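Side-chain contacts in hypothetical glycoside hydrolase (Bacteroides vulgatus, PDB 3S30), which is of unknown function but probably takes part in carbohydrate metabolism, perhaps as a glycoside hydrolase, and has a galactose-binding-domain-like fold: residues A[142-145]-A[146-150]; A[194-197]-A[198-201]; A[253-257]-A[258-262]. All coordinates share one frame; numbering follows the deposited sequence.

Interaction 1 of 3, residues A[142-145]-A[146-150]; sequences ALTG and SGYTP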
loop_
_atom_site.group_PDB
_atom_site.type_symbol
_atom_site.label_atom_id
_atom_site.label_comp_id
_atom_site.label_asym_id
_atom_site.label_seq_id
_atom_site.Cartn_x
_atom_site.Cartn_y
_atom_site.Cartn_z
ATOM N N ALA A 142 -11.246 -10.246 -5.309
ATOM C CA ALA A 142 -12.643 -10.679 -5.351
ATOM C C ALA A 142 -13.135 -11.140 -6.748
ATOM O O ALA A 142 -14.054 -11.963 -6.842
ATOM C CB ALA A 142 -13.540 -9.562 -4.807
ATOM N N LEU A 143 -12.536 -10.613 -7.818
ATOM C CA LEU A 143 -12.877 -11.040 -9.194
ATOM C C LEU A 143 -12.375 -12.436 -9.568
ATOM O O LEU A 143 -12.955 -13.061 -10.451
ATOM C CB LEU A 143 -12.323 -10.060 -10.232
ATOM C CG LEU A 143 -12.832 -8.611 -10.242
ATOM C CD1 LEU A 143 -12.118 -7.833 -11.357
ATOM C CD2 LEU A 143 -14.342 -8.505 -10.415
ATOM N N THR A 144 -11.312 -12.912 -8.908
ATOM C CA THR A 144 -10.612 -14.139 -9.311
ATOM C C THR A 144 -11.246 -15.415 -8.771
ATOM O O THR A 144 -10.841 -16.510 -9.163
ATOM C CB THR A 144 -9.087 -14.150 -8.881
ATOM O OG1 THR A 144 -8.951 -14.321 -7.450
ATOM C CG2 THR A 144 -8.369 -12.874 -9.327
ATOM N N GLY A 145 -12.213 -15.289 -7.867
ATOM C CA GLY A 145 -12.876 -16.455 -7.305
ATOM C C GLY A 145 -14.095 -16.107 -6.475
ATOM O O GLY A 145 -14.407 -14.939 -6.287
ATOM N N SER A 146 -14.785 -17.136 -5.984
ATOM C CA SER A 146 -15.913 -16.965 -5.067
ATOM C C SER A 146 -15.709 -17.783 -3.790
ATOM O O SER A 146 -14.865 -18.676 -3.746
ATOM C CB SER A 146 -17.222 -17.357 -5.753
ATOM O OG SER A 146 -17.510 -16.447 -6.799
ATOM N N GLY A 147 -16.476 -17.455 -2.753
ATOM C CA GLY A 147 -16.369 -18.134 -1.457
ATOM C C GLY A 147 -15.162 -17.747 -0.602
ATOM O O GLY A 147 -14.782 -18.491 0.300
ATOM N N TYR A 148 -14.555 -16.594 -0.868
ATOM C CA TYR A 148 -13.477 -16.092 -0.011
ATOM C C TYR A 148 -14.068 -15.390 1.202
ATOM O O TYR A 148 -15.062 -14.664 1.086
ATOM C CB TYR A 148 -12.598 -15.079 -0.742
ATOM C CG TYR A 148 -11.788 -15.604 -1.895
ATOM C CD1 TYR A 148 -10.965 -16.725 -1.755
ATOM C CD2 TYR A 148 -11.796 -14.943 -3.119
ATOM C CE1 TYR A 148 -10.199 -17.190 -2.820
ATOM C CE2 TYR A 148 -11.038 -15.399 -4.185
ATOM C CZ TYR A 148 -10.242 -16.517 -4.033
ATOM O OH TYR A 148 -9.499 -16.950 -5.109
ATOM N N THR A 149 -13.458 -15.595 2.363
ATOM C CA THR A 149 -13.803 -14.829 3.564
ATOM C C THR A 149 -12.693 -13.799 3.782
ATOM O O THR A 149 -11.634 -13.910 3.174
ATOM C CB THR A 149 -13.961 -15.746 4.807
ATOM O OG1 THR A 149 -12.698 -16.337 5.142
ATOM C CG2 THR A 149 -15.001 -16.832 4.550
ATOM N N PRO A 150 -12.930 -12.794 4.643
ATOM C CA PRO A 150 -11.934 -11.721 4.835
ATOM C C PRO A 150 -10.484 -12.171 5.074
ATOM O O PRO A 150 -9.561 -11.560 4.576
ATOM C CB PRO A 150 -12.477 -10.974 6.058
ATOM C CG PRO A 150 -13.981 -11.144 5.941
ATOM C CD PRO A 150 -14.179 -12.526 5.388
#
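Tyr148 folds back against Gly145 and Thr144 across a local bend in the loop between helix 138-142 and strand 155-158. The contact is mainly one of packing. Tyr148 CE2 lies 3.8 Å from Gly145 CA and 3.9 Å from Gly145 N. The glycine carbon approaches the ring obliquely. With CG anti to the carbonyl carbon (chi1 -66°), Tyr148 sends its ring back along the preceding backbone. Gly145 has no side chain to block the phenol, so the ring can lie close to the main chain. Thr144 comes in differently. Its OG1 sits at the ring edge, 3.6 Å from Tyr148 OH and 4.0 Å from Tyr148 CE2. The two side chains cross at about a right angle.

The polar ties run to neighbours of the loop. Thr144 OG1 sits between the backbone N and the carbonyl carbon (chi1 72°), where it hydrogen-bonds Phe141 O and has a weak bond with Gly175 N. The side chain of Asn117 bonds Gly145 O through ND2 and Tyr148 N through OD1, so one amide joins the two halves of the bend. Asn115 works in a similar way, with ND2 on Ala142 O and its own carbonyl O on Ser146 OG, while the Phe141 ring meets that of Tyr148 at about 35°.

The glycine thus gives the phenol its place near the main chain, and the Phe141 ring probably helps to position it. The bonds from Asn115 and Asn117 probably help to hold the path of the loop. The buried Thr144 hydroxyl is satisfied by backbone atoms.

Interaction 2 of 3, residues A[194-197]-A[198-201]; sequences SFDI and GSAM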
loop_
_atom_site.group_PDB
_atom_site.type_symbol
_atom_site.label_atom_id
_atom_site.label_comp_id
_atom_site.label_asym_id
_atom_site.label_seq_id
_atom_site.Cartn_x
_atom_site.Cartn_y
_atom_site.Cartn_z
ATOM N N SER A 194 -7.058 5.100 -3.876
ATOM C CA SER A 194 -8.198 4.266 -4.257
ATOM C C SER A 194 -7.859 3.186 -5.295
ATOM O O SER A 194 -6.840 3.283 -6.002
ATOM C CB SER A 194 -9.332 5.148 -4.779
ATOM O OG SER A 194 -8.900 5.883 -5.907
ATOM N N PHE A 195 -8.730 2.175 -5.372
ATOM C CA PHE A 195 -8.572 1.053 -6.286
ATOM C C PHE A 195 -9.656 1.061 -7.356
ATOM O O PHE A 195 -10.835 0.852 -7.066
ATOM C CB PHE A 195 -8.603 -0.288 -5.535
ATOM C CG PHE A 195 -8.169 -1.479 -6.384
ATOM C CD1 PHE A 195 -6.811 -1.761 -6.583
ATOM C CD2 PHE A 195 -9.115 -2.316 -6.977
ATOM C CE1 PHE A 195 -6.406 -2.861 -7.362
ATOM C CE2 PHE A 195 -8.717 -3.428 -7.759
ATOM C CZ PHE A 195 -7.364 -3.690 -7.952
ATOM N N ASP A 196 -9.242 1.279 -8.598
ATOM C CA ASP A 196 -10.149 1.292 -9.734
ATOM C C ASP A 196 -10.360 -0.137 -10.281
ATOM O O ASP A 196 -9.498 -0.683 -10.987
ATOM C CB ASP A 196 -9.576 2.225 -10.803
ATOM C CG ASP A 196 -10.527 2.459 -11.952
ATOM O OD1 ASP A 196 -11.717 2.076 -11.845
ATOM O OD2 ASP A 196 -10.077 3.039 -12.967
ATOM N N ILE A 197 -11.507 -0.735 -9.949
ATOM C CA ILE A 197 -11.820 -2.114 -10.348
ATOM C C ILE A 197 -11.978 -2.276 -11.870
ATOM O O ILE A 197 -11.774 -3.361 -12.402
ATOM C CB ILE A 197 -13.105 -2.656 -9.621
ATOM C CG1 ILE A 197 -13.215 -4.187 -9.757
ATOM C CG2 ILE A 197 -14.387 -1.957 -10.140
ATOM C CD1 ILE A 197 -12.047 -4.963 -9.148
ATOM N N GLY A 198 -12.342 -1.202 -12.568
ATOM C CA GLY A 198 -12.327 -1.210 -14.035
ATOM C C GLY A 198 -10.962 -1.500 -14.657
ATOM O O GLY A 198 -10.894 -1.914 -15.805
ATOM N N SER A 199 -9.882 -1.282 -13.901
ATOM C CA SER A 199 -8.514 -1.554 -14.362
ATOM C C SER A 199 -7.821 -2.791 -13.747
ATOM O O SER A 199 -6.744 -3.164 -14.195
ATOM C CB SER A 199 -7.641 -0.322 -14.112
ATOM O OG SER A 199 -8.117 0.775 -14.874
ATOM N N ALA A 200 -8.432 -3.439 -12.759
ATOM C CA ALA A 200 -7.762 -4.525 -12.035
ATOM C C ALA A 200 -7.229 -5.668 -12.920
ATOM O O ALA A 200 -6.202 -6.270 -12.599
ATOM C CB ALA A 200 -8.666 -5.080 -10.951
HETATM N N MSE A 201 -7.917 -5.951 -14.022
HETATM C CA MSE A 201 -7.551 -7.057 -14.913
HETATM C C MSE A 201 -6.713 -6.678 -16.126
HETATM O O MSE A 201 -5.932 -7.494 -16.602
HETATM C CB MSE A 201 -8.799 -7.770 -15.402
HETATM C CG MSE A 201 -9.497 -8.547 -14.329
HETATM SE SE MSE A 201 -10.920 -9.601 -15.116
HETATM C CE MSE A 201 -11.060 -10.875 -13.650
#
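Asp196 and Ser199 close a backbone turn just after strand 193-195, with Ser199 N donating to Asp196 O at 3.0 Å and an N-H...O angle of 154°. A second, weak bond follows one residue on, from Ala200 N to Ile197 O at 3.4 Å.

The Asp196 carboxylate adds weakly to the same turn. Its OD1 takes a weak bond from Gly198 N, also 3.4 Å long, in the pattern of an Asx turn. The other oxygen, OD2, lies 3.6 Å from Ser199 OG.

The apolar side chains gather on Ala200. Its CB is 3.6 Å from Phe195 CZ and equally near Phe195 CE2, approaching the ring obliquely. Ile197 stretches CG1 away from its own backbone N (chi1 -165°), which carries CD1 to within 3.8 Å of Ala200 CB. The same CD1 meets the Phe195 ring at its edge, in plane. Phe195 also packs on Ala207 and Thr208, and the backbone of Asp196 bonds that of Ala207.

The carboxylate thus weakly accepts the Gly198 N-H in the turn after the strand, and the small Ala200 methyl gives Phe195 and Ile197 room to meet.

Interaction 3 of 3, residues A[253-257]-A[258-262]; sequences YEKTK and DVQML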
loop_
_atom_site.group_PDB
_atom_site.type_symbol
_atom_site.label_atom_id
_atom_site.label_comp_id
_atom_site.label_asym_id
_atom_site.label_seq_id
_atom_site.Cartn_x
_atom_site.Cartn_y
_atom_site.Cartn_z
ATOM N N TYR A 253 3.354 14.897 -3.224
ATOM C CA TYR A 253 3.415 15.570 -4.515
ATOM C C TYR A 253 2.442 16.725 -4.674
ATOM O O TYR A 253 1.495 16.889 -3.912
ATOM C CB TYR A 253 3.232 14.558 -5.649
ATOM C CG TYR A 253 1.902 13.832 -5.643
ATOM C CD1 TYR A 253 0.780 14.383 -6.254
ATOM C CD2 TYR A 253 1.777 12.578 -5.058
ATOM C CE1 TYR A 253 -0.430 13.716 -6.266
ATOM C CE2 TYR A 253 0.567 11.903 -5.062
ATOM C CZ TYR A 253 -0.531 12.472 -5.668
ATOM O OH TYR A 253 -1.734 11.800 -5.670
ATOM N N GLU A 254 2.711 17.522 -5.699
ATOM C CA GLU A 254 1.936 18.700 -6.002
ATOM C C GLU A 254 0.920 18.326 -7.072
ATOM O O GLU A 254 1.286 17.781 -8.104
ATOM C CB GLU A 254 2.876 19.793 -6.492
ATOM C CG GLU A 254 2.234 21.130 -6.720
ATOM C CD GLU A 254 3.245 22.200 -7.106
ATOM O OE1 GLU A 254 4.396 22.157 -6.597
ATOM O OE2 GLU A 254 2.877 23.084 -7.910
ATOM N N LYS A 255 -0.356 18.599 -6.817
ATOM C CA LYS A 255 -1.399 18.350 -7.814
ATOM C C LYS A 255 -1.375 19.407 -8.905
ATOM O O LYS A 255 -0.942 20.541 -8.676
ATOM C CB LYS A 255 -2.782 18.298 -7.155
ATOM C CG LYS A 255 -3.034 16.997 -6.391
ATOM C CD LYS A 255 -4.402 16.954 -5.760
ATOM C CE LYS A 255 -4.467 17.774 -4.477
ATOM N NZ LYS A 255 -5.626 17.393 -3.620
ATOM N N THR A 256 -1.807 19.012 -10.100
ATOM C CA THR A 256 -2.120 19.958 -11.188
ATOM C C THR A 256 -3.448 19.551 -11.823
ATOM O O THR A 256 -3.953 18.452 -11.571
ATOM C CB THR A 256 -1.027 19.987 -12.275
ATOM O OG1 THR A 256 -0.680 18.650 -12.653
ATOM C CG2 THR A 256 0.217 20.728 -11.783
ATOM N N LYS A 257 -4.010 20.425 -12.654
ATOM C CA LYS A 257 -5.349 20.193 -13.203
ATOM C C LYS A 257 -5.514 18.783 -13.782
ATOM O O LYS A 257 -6.473 18.088 -13.448
ATOM C CB LYS A 257 -5.714 21.235 -14.263
ATOM C CG LYS A 257 -7.216 21.545 -14.297
ATOM C CD LYS A 257 -7.717 21.884 -15.691
ATOM C CE LYS A 257 -9.237 21.907 -15.728
ATOM N NZ LYS A 257 -9.767 21.969 -17.120
ATOM N N ASP A 258 -4.570 18.362 -14.623
ATOM C CA ASP A 258 -4.632 17.042 -15.264
ATOM C C ASP A 258 -3.824 15.944 -14.546
ATOM O O ASP A 258 -3.677 14.842 -15.075
ATOM C CB ASP A 258 -4.217 17.155 -16.742
ATOM C CG ASP A 258 -5.341 17.699 -17.628
ATOM O OD1 ASP A 258 -6.523 17.351 -17.386
ATOM O OD2 ASP A 258 -5.041 18.468 -18.570
ATOM N N VAL A 259 -3.321 16.241 -13.346
ATOM C CA VAL A 259 -2.616 15.260 -12.513
ATOM C C VAL A 259 -3.126 15.349 -11.076
ATOM O O VAL A 259 -2.586 16.087 -10.252
ATOM C CB VAL A 259 -1.090 15.477 -12.562
ATOM C CG1 VAL A 259 -0.376 14.601 -11.539
ATOM C CG2 VAL A 259 -0.559 15.217 -13.984
ATOM N N GLN A 260 -4.192 14.603 -10.798
ATOM C CA GLN A 260 -4.849 14.612 -9.495
ATOM C C GLN A 260 -4.426 13.425 -8.633
ATOM O O GLN A 260 -4.548 13.474 -7.410
ATOM C CB GLN A 260 -6.370 14.588 -9.679
ATOM C CG GLN A 260 -6.956 15.900 -10.181
ATOM C CD GLN A 260 -7.021 16.960 -9.096
ATOM O OE1 GLN A 260 -7.705 16.781 -8.089
ATOM N NE2 GLN A 260 -6.305 18.066 -9.295
HETATM N N MSE A 261 -3.961 12.354 -9.282
HETATM C CA MSE A 261 -3.500 11.155 -8.604
HETATM C C MSE A 261 -2.293 10.573 -9.337
HETATM O O MSE A 261 -2.159 10.738 -10.546
HETATM C CB MSE A 261 -4.621 10.109 -8.560
HETATM C CG MSE A 261 -5.880 10.533 -7.797
HETATM SE SE MSE A 261 -5.620 10.631 -5.876
HETATM C CE MSE A 261 -5.675 8.702 -5.433
ATOM N N LEU A 262 -1.408 9.914 -8.593
ATOM C CA LEU A 262 -0.388 9.055 -9.189
ATOM C C LEU A 262 -0.883 7.619 -9.078
ATOM O O LEU A 262 -1.945 7.369 -8.497
ATOM C CB LEU A 262 0.966 9.216 -8.491
ATOM C CG LEU A 262 1.558 10.632 -8.478
ATOM C CD1 LEU A 262 2.917 10.621 -7.769
ATOM C CD2 LEU A 262 1.678 11.222 -9.904
#
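Tyr253, near the end of strand 247-254, lies with one ring face against Leu262. Leu262 CG stands 3.9 Å from the ring centroid, 15° off the normal, in a CH-pi contact. Leu262 CD1 reaches Tyr253 CD2 at 3.5 Å. The phenol OH bonds Phe210 O and Asn318 ND2. Replacing Tyr253 with an alanine would probably leave Leu262 without its aromatic partner, and these two polar groups without their hydroxyl.

Next, Lys255 CA makes a C-H...O contact of 3.5 Å with Val259 O. Its CD passes 4.0 Å from Gln260 OE1, while its NZ bonds Asn318 OD1 and Gly315 O.

Thr256 and Val259 end a type I turn, closed by a single antiparallel hydrogen-bonded pair, between strand 247-254 and strand 262-263. Thr256 N donates to Val259 O at 3.0 Å, and Val259 N to Thr256 O at 2.9 Å. Thr256 O is gripped twice. Gln260, bent at chi2 (-76°), brings its NE2 to this oxygen at 3.3 Å, from the opposite face of the carbonyl plane to Val259 N. The oxygen lies near the plane of the glutamine amide. Thr256 OG1 packs alongside Val259 CB and bonds Asn275 ND2.

Lys257 is the second residue of the turn.

The three contacts come in series along the chain, and all lie in the putative carbohydrate metabolism domain. Interactions 1 and 2 have centres about 16 Å apart and touch: Leu143 CD1 meets Ile197 CD1 at 3.6 Å, and Leu143 CB meets the selenomethionine Met201 CE at 3.7 Å. Interactions 2 and 3 are about 19 Å apart between centres. They share strand 208-213, which pairs antiparallel with both strand 193-195 and strand 262-263. Met261 CE also packs 4.2 Å from Ser194 N. Interactions 1 and 3 do not touch, and their centres are about 33 Å apart. Residues 194-201 thus lie between the other two, packed on residues 142-150 and only grazing interaction 3.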